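Local structure of methylxanthine N1-demethylase NdmA (Pseudomonas putida, 6ICN) at residues S50-L55 against G90-N95; Q63-K68 against M76-A81; R83-S88 against L97-H102. The protein catalyses the N1-demethylation of caffeine to theobromine and formaldehyde with NADH and O2, as a Rieske-type non-haem iron oxygenase. All blocks are in the same frame, centred on the assembly; numbering follows the deposited sequence.

Interaction 1. Residues S50-L55 against G90-N95; sequences SSLGPL and GTVSGN
Leu52 and Val92 meet with their side chains crossed at about a right angle, Leu52 CD1 lying 3.9 Å from Val92 CG1. The second valine methyl turns mainly to backbone carbonyls: Val92 CG2 sits 3.6 Å from Leu52 O and also nears the carbonyl oxygen of Gly53. This division follows from the first torsion, which puts CG1 anti to the valine's own N (chi1 172°) and CG2 beside that N; a beta-branched residue suits a place with two neighbours to meet. At the other end of the contact, the ring of Pro54 rests against a carbonyl, with Pro54 CD 3.4 Å from Gly90 O and CG equally near. The peptide bond before this proline is cis, a bend that helps bring the ring to Gly90. An alanine here would lack CG and CD, and is likely to leave a gap beside Gly90 O and to favour a trans bond after Gly53, disturbing the path of the loop.

A single water makes the polar link. It accepts from Val92 N at 2.8 Å, donates to Gly53 O at 2.7 Å, and is hydrogen-bonded to Ser50 OG at 3.1 Å. That hydroxyl also accepts from Leu52 N (3.1 Å to Ser50 OG), forming an ST turn, so one serine both shapes the loop and helps hold the water. Glycine fits position 53 because, at its backbone angles, a CB would press on the carbonyl oxygen of Leu52. Farther out, Pro54 packs on Val65 and Leu97, while Val92 touches Ala67 and Leu69. The contact thereby joins the loop entering strand 55-59 of the six-stranded antiparallel sheet to edge strand 91-93 of the small four-stranded sheet, a junction between the base and the cluster-binding part of a Rieske domain.

Interaction 2. Residues Q63-K68 against M76-A81; sequences QLVVAK and MRDRCA. With FES (Fe2/s2 (inorganic) cluster), chain D.
In Asp78 the first torsion (chi1 -167°) swings CG away from the main-chain N, laying the carboxyl group alongside residues 63-68, with Asp78 CB 3.6 Å from Leu64 C and CG close to Val65 CB. Val65, in turn, places CG1 between its own N and carbonyl carbon (chi1 57°), a crowded position for a valine methyl, and this carries CG1 to within 3.4 Å of Met76 O. Val65 CG1 also packs 4.0 Å from Met76 CB; the two side chains lie side by side, pointing the same way, and the extended methionine runs on to Tyr106.

The backbone here is an antiparallel beta hairpin of strands 62-69 and 72-77. Val65 and Met76 are a hydrogen-bonded pair, Val65 N donating to Met76 O at 2.8 Å and Met76 N to Val65 O at 3.0 Å. Leu64 and Arg77 form the adjoining non-hydrogen-bonded pair, where Leu64 CA makes a C-H...O contact with Met76 O. Asp78 N then gives a nearly straight bond to Gln63 O (2.9 Å, 173°), although it approaches tilted from the carbonyl plane. Asp78 is also the centre of an inverse gamma turn, closed by a weak bond from Arg79 N to Arg77 O. This turn leads the chain from the sheet to Cys80, whose SG binds an iron of the [2Fe-2S] cluster, FE1, at 2.4 Å.

An aspartate suits this buried corner because its oxygens have donors: OD2 is hydrogen-bonded to Ser88 OG and accepts a hydrogen bond from a water that also donates to Gln63 OE1, which probably favours the ionised form. Arg77 forms salt bridges with Glu62 and Asp130, while Arg79 pairs with Asp322 of a neighbouring subunit, and Trp315 of that same subunit donates to Asp78 O.

Interaction 3. Residues R83-S88 against L97-H102; sequences RSAKLS and LQCPYH. With FES (Fe2/s2 (inorganic) cluster), chain D.
Leu87 reaches across to segment 97-102 from its first side-chain carbon: Leu87 CB lies 3.9 Å from Leu97 CD2. Its CG stands anti to the carbonyl carbon (chi1 -59°), and at the tip Leu87 CD2 settles 3.6 Å from Cys99 CB, so a branched apolar residue shields the stem of a cluster ligand. Leu87 also touches Cys80, the other cysteine ligand. Alongside, Pro100 CD lies 3.6 Å from Lys86 O, and Ala85 directs its methyl at Cys99 SG and the bridging sulfide S1, both 3.9 Å from Ala85 CB; the small methyl suits a place shared with the cluster.

The two segments belong to the paired cluster-binding loops of the Rieske fold, each supplying one cysteine and one histidine; residues 83-88 directly follow the first pair, Cys80 and His82. Cys99 SG binds FE1 at 2.3 Å, with Cys80, while His102 ND1 binds FE2 at 2.2 Å, with His82. The thiolate is further gripped by Tyr101 N, which donates almost straight to Cys99 SG (3.5 Å, 174°).

His102, bound to iron through ND1, also has one face against the Tyr101 ring. His102 NE2 is hydrogen-bonded to Asp188 of a neighbouring subunit, consistent with the aspartate bridge by which related oxygenases pass electrons from a Rieske cluster to a neighbouring subunit's mononuclear iron.

Overall arrangement
From the N terminus, residues 50-55 lead into strand 55-59 and open the longest loop, closed when 90-95 returns as interaction 1. Interaction 2 opens and closes within that span as a hairpin of the six-stranded sheet. Interaction 3 begins after it, at 83-88, but ends at 97-102, so it crosses interaction 1 while following interaction 2 in series. Interactions 1 and 3 meet in the small sheet, where Thr91 O and Gln98 N pair. Interactions 2 and 3 each supply ligands to the same [2Fe-2S] cluster and both reach the same neighbouring subunit. Together they tie the six-stranded sheet, the small sheet and the two cluster loops into one Rieske domain.

Interaction 1. Residues S50-L55 against G90-N95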
loop_
_atom_site.group_PDB
_atom_site.type_symbol
_atom_site.label_atom_id
_atom_site.label_comp_id
_atom_site.label_asym_id
_atom_site.label_seq_id
_atom_site.Cartn_x
_atom_site.Cartn_y
_atom_site.Cartn_z
ATOM N N SER A 50 9.369 19.071 -22.655
ATOM C CA SER A 50 9.755 20.212 -23.484
ATOM C C SER A 50 10.133 21.442 -22.667
ATOM O O SER A 50 10.753 22.362 -23.220
ATOM C CB SER A 50 8.607 20.590 -24.413
ATOM O OG SER A 50 7.545 21.155 -23.653
ATOM N N SER A 51 9.731 21.495 -21.394
ATOM C CA SER A 51 9.842 22.630 -20.479
ATOM C C SER A 51 8.895 23.772 -20.827
ATOM O O SER A 51 8.954 24.813 -20.166
ATOM C CB SER A 51 11.279 23.188 -20.364
ATOM O OG SER A 51 11.631 24.040 -21.464
ATOM N N LEU A 52 8.014 23.601 -21.820
ATOM C CA LEU A 52 7.129 24.671 -22.284
ATOM C C LEU A 52 5.697 24.476 -21.809
ATOM O O LEU A 52 4.798 25.226 -22.223
ATOM C CB LEU A 52 7.150 24.755 -23.813
ATOM C CG LEU A 52 8.521 24.908 -24.466
ATOM C CD1 LEU A 52 8.404 24.830 -25.986
ATOM C CD2 LEU A 52 9.135 26.209 -24.025
ATOM N N GLY A 53 5.461 23.499 -20.951
ATOM C CA GLY A 53 4.110 23.049 -20.696
ATOM C C GLY A 53 3.673 22.096 -21.795
ATOM O O GLY A 53 4.505 21.616 -22.580
ATOM N N PRO A 54 2.365 21.815 -21.891
ATOM C CA PRO A 54 1.290 22.443 -21.109
ATOM C C PRO A 54 1.168 21.908 -19.690
ATOM O O PRO A 54 1.627 20.801 -19.384
ATOM C CB PRO A 54 0.029 22.076 -21.895
ATOM C CG PRO A 54 0.397 20.708 -22.549
ATOM C CD PRO A 54 1.856 20.908 -22.933
ATOM N N LEU A 55 0.517 22.681 -18.837
ATOM C CA LEU A 55 0.248 22.279 -17.459
ATOM C C LEU A 55 -1.218 22.552 -17.163
ATOM O O LEU A 55 -1.686 23.679 -17.363
ATOM C CB LEU A 55 1.145 23.050 -16.469
ATOM C CG LEU A 55 0.787 22.906 -14.979
ATOM C CD1 LEU A 55 0.988 21.446 -14.558
ATOM C CD2 LEU A 55 1.587 23.872 -14.066
ATOM N N GLY A 90 -1.770 17.672 -24.426
ATOM C CA GLY A 90 -1.198 17.947 -25.731
ATOM C C GLY A 90 0.245 18.411 -25.670
ATOM O O GLY A 90 0.983 18.129 -24.715
ATOM N N THR A 91 0.652 19.152 -26.707
ATOM C CA THR A 91 2.049 19.508 -26.911
ATOM C C THR A 91 2.151 20.928 -27.459
ATOM O O THR A 91 1.321 21.346 -28.265
ATOM C CB THR A 91 2.719 18.514 -27.883
ATOM O OG1 THR A 91 4.127 18.789 -27.987
ATOM C CG2 THR A 91 2.129 18.627 -29.233
ATOM N N VAL A 92 3.163 21.665 -27.017
ATOM C CA VAL A 92 3.466 22.960 -27.621
ATOM C C VAL A 92 4.212 22.718 -28.927
ATOM O O VAL A 92 5.196 21.970 -28.967
ATOM C CB VAL A 92 4.291 23.834 -26.665
ATOM C CG1 VAL A 92 4.775 25.106 -27.385
ATOM C CG2 VAL A 92 3.475 24.182 -25.423
ATOM N N SER A 93 3.748 23.351 -29.999
ATOM C CA SER A 93 4.351 23.196 -31.323
ATOM C C SER A 93 4.521 24.598 -31.884
ATOM O O SER A 93 3.528 25.278 -32.158
ATOM C CB SER A 93 3.473 22.332 -32.229
ATOM O OG SER A 93 3.991 22.284 -33.546
ATOM N N GLY A 94 5.769 25.041 -32.018
ATOM C CA GLY A 94 6.010 26.429 -32.360
ATOM C C GLY A 94 5.439 27.326 -31.276
ATOM O O GLY A 94 5.691 27.139 -30.081
ATOM N N ASN A 95 4.642 28.304 -31.689
ATOM C CA ASN A 95 3.969 29.206 -30.769
ATOM C C ASN A 95 2.501 28.839 -30.602
ATOM O O ASN A 95 1.663 29.709 -30.337
ATOM C CB ASN A 95 4.123 30.651 -31.245
ATOM C CG ASN A 95 5.589 31.097 -31.263
ATOM O OD1 ASN A 95 6.488 30.335 -30.885
ATOM N ND2 ASN A 95 5.832 32.331 -31.707
HETATM O O HOH W 1 4.820 20.569 -25.061
#

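Interaction 2. Residues Q63-K68 against M76-A81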
loop_
_atom_site.group_PDB
_atom_site.type_symbol
_atom_site.label_atom_id
_atom_site.label_comp_id
_atom_site.label_asym_id
_atom_site.label_seq_id
_atom_site.Cartn_x
_atom_site.Cartn_y
_atom_site.Cartn_z
ATOM N N GLN A 63 -11.270 24.641 -15.093
ATOM C CA GLN A 63 -10.154 23.817 -15.555
ATOM C C GLN A 63 -9.446 24.553 -16.684
ATOM O O GLN A 63 -10.018 24.747 -17.757
ATOM C CB GLN A 63 -10.646 22.453 -16.019
ATOM C CG GLN A 63 -11.325 21.664 -14.927
ATOM C CD GLN A 63 -11.700 20.274 -15.401
ATOM O OE1 GLN A 63 -10.867 19.384 -15.417
ATOM N NE2 GLN A 63 -12.945 20.095 -15.795
ATOM N N LEU A 64 -8.204 24.953 -16.439
ATOM C CA LEU A 64 -7.428 25.751 -17.375
ATOM C C LEU A 64 -6.142 25.029 -17.750
ATOM O O LEU A 64 -5.721 24.080 -17.083
ATOM C CB LEU A 64 -7.090 27.109 -16.755
ATOM C CG LEU A 64 -8.245 27.890 -16.124
ATOM C CD1 LEU A 64 -7.744 29.150 -15.438
ATOM C CD2 LEU A 64 -9.322 28.197 -17.162
ATOM N N VAL A 65 -5.506 25.491 -18.824
ATOM C CA VAL A 65 -4.195 24.991 -19.219
ATOM C C VAL A 65 -3.274 26.182 -19.448
ATOM O O VAL A 65 -3.685 27.188 -20.045
ATOM C CB VAL A 65 -4.301 24.094 -20.472
ATOM C CG1 VAL A 65 -4.961 24.861 -21.644
ATOM C CG2 VAL A 65 -2.942 23.531 -20.859
ATOM N N VAL A 66 -2.044 26.076 -18.954
ATOM C CA VAL A 66 -1.016 27.101 -19.124
ATOM C C VAL A 66 0.086 26.537 -20.007
ATOM O O VAL A 66 0.477 25.371 -19.858
ATOM C CB VAL A 66 -0.441 27.556 -17.771
ATOM C CG1 VAL A 66 0.740 28.496 -17.965
ATOM C CG2 VAL A 66 -1.528 28.263 -16.939
ATOM N N ALA A 67 0.607 27.373 -20.912
ATOM C CA ALA A 67 1.710 26.961 -21.776
ATOM C C ALA A 67 2.550 28.181 -22.117
ATOM O O ALA A 67 2.044 29.313 -22.133
ATOM C CB ALA A 67 1.214 26.291 -23.067
ATOM N N LYS A 68 3.830 27.943 -22.403
ATOM C CA LYS A 68 4.724 28.993 -22.892
ATOM C C LYS A 68 4.728 28.938 -24.416
ATOM O O LYS A 68 5.292 28.016 -25.013
ATOM C CB LYS A 68 6.123 28.820 -22.307
ATOM C CG LYS A 68 7.115 29.868 -22.822
ATOM C CD LYS A 68 7.455 30.874 -21.764
ATOM C CE LYS A 68 8.294 32.020 -22.323
ATOM N NZ LYS A 68 9.612 31.578 -22.818
ATOM N N MET A 76 -5.579 29.065 -21.363
ATOM C CA MET A 76 -6.798 28.760 -22.117
ATOM C C MET A 76 -7.662 27.831 -21.278
ATOM O O MET A 76 -7.172 27.168 -20.364
ATOM C CB MET A 76 -6.504 28.063 -23.460
ATOM C CG MET A 76 -5.624 28.813 -24.417
ATOM S SD MET A 76 -5.422 27.793 -25.888
ATOM C CE MET A 76 -3.838 28.422 -26.448
ATOM N N ARG A 77 -8.955 27.765 -21.595
ATOM C CA ARG A 77 -9.748 26.678 -21.020
ATOM C C ARG A 77 -9.185 25.333 -21.465
ATOM O O ARG A 77 -8.853 25.133 -22.639
ATOM C CB ARG A 77 -11.206 26.787 -21.440
ATOM C CG ARG A 77 -12.098 25.822 -20.671
ATOM C CD ARG A 77 -13.580 26.105 -20.932
ATOM N NE ARG A 77 -13.908 27.531 -20.887
ATOM C CZ ARG A 77 -14.202 28.182 -19.770
ATOM N NH1 ARG A 77 -14.202 27.549 -18.608
ATOM N NH2 ARG A 77 -14.496 29.458 -19.808
ATOM N N ASP A 78 -9.103 24.383 -20.524
ATOM C CA ASP A 78 -8.514 23.080 -20.822
ATOM C C ASP A 78 -9.530 22.147 -21.493
ATOM O O ASP A 78 -9.894 21.090 -20.976
ATOM C CB ASP A 78 -7.970 22.467 -19.543
ATOM C CG ASP A 78 -7.075 21.278 -19.817
ATOM O OD1 ASP A 78 -6.744 21.043 -20.991
ATOM O OD2 ASP A 78 -6.716 20.582 -18.843
ATOM N N ARG A 79 -9.987 22.553 -22.679
ATOM C CA ARG A 79 -11.076 21.834 -23.347
ATOM C C ARG A 79 -11.065 22.211 -24.821
ATOM O O ARG A 79 -11.387 23.356 -25.166
ATOM C CB ARG A 79 -12.413 22.178 -22.708
ATOM C CG ARG A 79 -13.580 21.390 -23.279
ATOM C CD ARG A 79 -14.890 21.787 -22.585
ATOM N NE ARG A 79 -15.984 21.099 -23.243
ATOM C CZ ARG A 79 -16.924 21.681 -23.981
ATOM N NH1 ARG A 79 -16.964 23.004 -24.126
ATOM N NH2 ARG A 79 -17.845 20.925 -24.565
ATOM N N CYS A 80 -10.681 21.262 -25.675
ATOM C CA CYS A 80 -10.634 21.519 -27.111
ATOM C C CYS A 80 -12.032 21.761 -27.676
ATOM O O CYS A 80 -13.000 21.107 -27.280
ATOM C CB CYS A 80 -9.972 20.326 -27.812
ATOM S SG CYS A 80 -9.796 20.501 -29.598
ATOM N N ALA A 81 -12.132 22.706 -28.627
ATOM C CA ALA A 81 -13.427 23.032 -29.232
ATOM C C ALA A 81 -13.990 21.907 -30.091
ATOM O O ALA A 81 -15.206 21.863 -30.302
ATOM C CB ALA A 81 -13.292 24.304 -30.094
HETATM FE FE1 FES D . -8.988 18.302 -29.995
HETATM FE FE2 FES D . -10.176 16.750 -31.815
HETATM S S1 FES D . -10.638 16.891 -29.621
HETATM S S2 FES D . -8.423 18.047 -32.107
HETATM O O HOH W 2 -12.981 25.571 -17.658
HETATM O O HOH W 3 -8.223 19.857 -16.225
HETATM O O HOH W 4 -7.245 21.680 -16.427
#

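Interaction 3. Residues R83-S88 against L97-H102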
loop_
_atom_site.group_PDB
_atom_site.type_symbol
_atom_site.label_atom_id
_atom_site.label_comp_id
_atom_site.label_asym_id
_atom_site.label_seq_id
_atom_site.Cartn_x
_atom_site.Cartn_y
_atom_site.Cartn_z
ATOM N N ARG A 83 -13.689 18.078 -29.958
ATOM C CA ARG A 83 -14.358 16.979 -29.263
ATOM C C ARG A 83 -14.024 16.974 -27.772
ATOM O O ARG A 83 -14.093 15.920 -27.115
ATOM C CB ARG A 83 -13.999 15.627 -29.913
ATOM C CG ARG A 83 -14.549 15.464 -31.338
ATOM C CD ARG A 83 -16.082 15.415 -31.289
ATOM N NE ARG A 83 -16.742 15.087 -32.556
ATOM C CZ ARG A 83 -17.282 15.978 -33.386
ATOM N NH1 ARG A 83 -17.208 17.283 -33.122
ATOM N NH2 ARG A 83 -17.920 15.556 -34.479
ATOM N N SER A 84 -13.667 18.127 -27.215
ATOM C CA SER A 84 -13.626 18.345 -25.771
ATOM C C SER A 84 -12.505 17.587 -25.055
ATOM O O SER A 84 -12.532 17.497 -23.833
ATOM C CB SER A 84 -14.969 17.996 -25.110
ATOM O OG SER A 84 -16.034 18.716 -25.712
ATOM N N ALA A 85 -11.481 17.108 -25.763
ATOM C CA ALA A 85 -10.293 16.574 -25.093
ATOM C C ALA A 85 -9.568 17.668 -24.305
ATOM O O ALA A 85 -9.687 18.868 -24.587
ATOM C CB ALA A 85 -9.320 15.969 -26.106
ATOM N N LYS A 86 -8.802 17.248 -23.300
ATOM C CA LYS A 86 -7.980 18.194 -22.547
ATOM C C LYS A 86 -6.715 18.557 -23.326
ATOM O O LYS A 86 -5.878 17.688 -23.638
ATOM C CB LYS A 86 -7.619 17.633 -21.171
ATOM C CG LYS A 86 -8.803 17.623 -20.226
ATOM C CD LYS A 86 -8.393 17.411 -18.773
ATOM C CE LYS A 86 -9.629 17.487 -17.880
ATOM N NZ LYS A 86 -10.519 16.274 -18.034
ATOM N N LEU A 87 -6.592 19.845 -23.657
ATOM C CA LEU A 87 -5.372 20.384 -24.246
ATOM C C LEU A 87 -4.146 20.199 -23.355
ATOM O O LEU A 87 -3.019 20.210 -23.870
ATOM C CB LEU A 87 -5.580 21.881 -24.543
ATOM C CG LEU A 87 -6.751 22.156 -25.501
ATOM C CD1 LEU A 87 -6.969 23.684 -25.605
ATOM C CD2 LEU A 87 -6.559 21.525 -26.882
ATOM N N SER A 88 -4.331 20.015 -22.043
ATOM C CA SER A 88 -3.204 19.787 -21.147
ATOM C C SER A 88 -2.542 18.429 -21.377
ATOM O O SER A 88 -1.449 18.198 -20.847
ATOM C CB SER A 88 -3.650 19.910 -19.685
ATOM O OG SER A 88 -4.738 19.027 -19.380
ATOM N N LEU A 97 -0.506 25.643 -29.216
ATOM C CA LEU A 97 -0.820 24.497 -28.364
ATOM C C LEU A 97 -1.634 23.501 -29.187
ATOM O O LEU A 97 -2.717 23.834 -29.692
ATOM C CB LEU A 97 -1.590 24.935 -27.114
ATOM C CG LEU A 97 -2.025 23.836 -26.125
ATOM C CD1 LEU A 97 -0.808 23.023 -25.653
ATOM C CD2 LEU A 97 -2.746 24.463 -24.941
ATOM N N GLN A 98 -1.116 22.281 -29.308
ATOM C CA GLN A 98 -1.687 21.252 -30.165
ATOM C C GLN A 98 -2.458 20.237 -29.326
ATOM O O GLN A 98 -1.913 19.658 -28.380
ATOM C CB GLN A 98 -0.583 20.547 -30.949
ATOM C CG GLN A 98 -1.075 19.425 -31.852
ATOM C CD GLN A 98 0.033 18.918 -32.742
ATOM O OE1 GLN A 98 0.669 19.696 -33.456
ATOM N NE2 GLN A 98 0.283 17.629 -32.700
ATOM N N CYS A 99 -3.712 20.021 -29.683
ATOM C CA CYS A 99 -4.535 19.036 -28.988
ATOM C C CYS A 99 -4.012 17.620 -29.243
ATOM O O CYS A 99 -3.643 17.292 -30.369
ATOM C CB CYS A 99 -5.976 19.135 -29.481
ATOM S SG CYS A 99 -7.102 17.978 -28.669
ATOM N N PRO A 100 -4.049 16.737 -28.237
ATOM C CA PRO A 100 -3.575 15.353 -28.443
ATOM C C PRO A 100 -4.452 14.486 -29.339
ATOM O O PRO A 100 -3.965 13.469 -29.859
ATOM C CB PRO A 100 -3.565 14.783 -27.017
ATOM C CG PRO A 100 -4.617 15.543 -26.318
ATOM C CD PRO A 100 -4.518 16.960 -26.860
ATOM N N TYR A 101 -5.730 14.822 -29.514
ATOM C CA TYR A 101 -6.665 13.874 -30.114
ATOM C C TYR A 101 -6.601 13.922 -31.639
ATOM O O TYR A 101 -6.290 12.918 -32.284
ATOM C CB TYR A 101 -8.084 14.164 -29.601
ATOM C CG TYR A 101 -9.073 12.992 -29.701
ATOM C CD1 TYR A 101 -8.767 11.826 -30.402
ATOM C CD2 TYR A 101 -10.318 13.075 -29.086
ATOM C CE1 TYR A 101 -9.692 10.764 -30.480
ATOM C CE2 TYR A 101 -11.247 12.025 -29.155
ATOM C CZ TYR A 101 -10.917 10.870 -29.854
ATOM O OH TYR A 101 -11.830 9.829 -29.911
ATOM N N HIS A 102 -6.889 15.083 -32.242
ATOM C CA HIS A 102 -6.807 15.193 -33.695
ATOM C C HIS A 102 -5.882 16.323 -34.120
ATOM O O HIS A 102 -5.914 16.742 -35.287
ATOM C CB HIS A 102 -8.196 15.374 -34.322
ATOM C CG HIS A 102 -9.235 14.430 -33.790
ATOM N ND1 HIS A 102 -10.002 14.725 -32.689
ATOM C CD2 HIS A 102 -9.655 13.214 -34.216
ATOM C CE1 HIS A 102 -10.854 13.744 -32.454
ATOM N NE2 HIS A 102 -10.662 12.809 -33.367
HETATM FE FE1 FES D . -8.988 18.302 -29.995
HETATM FE FE2 FES D . -10.176 16.750 -31.815
HETATM S S1 FES D . -10.638 16.891 -29.621
HETATM S S2 FES D . -8.423 18.047 -32.107
#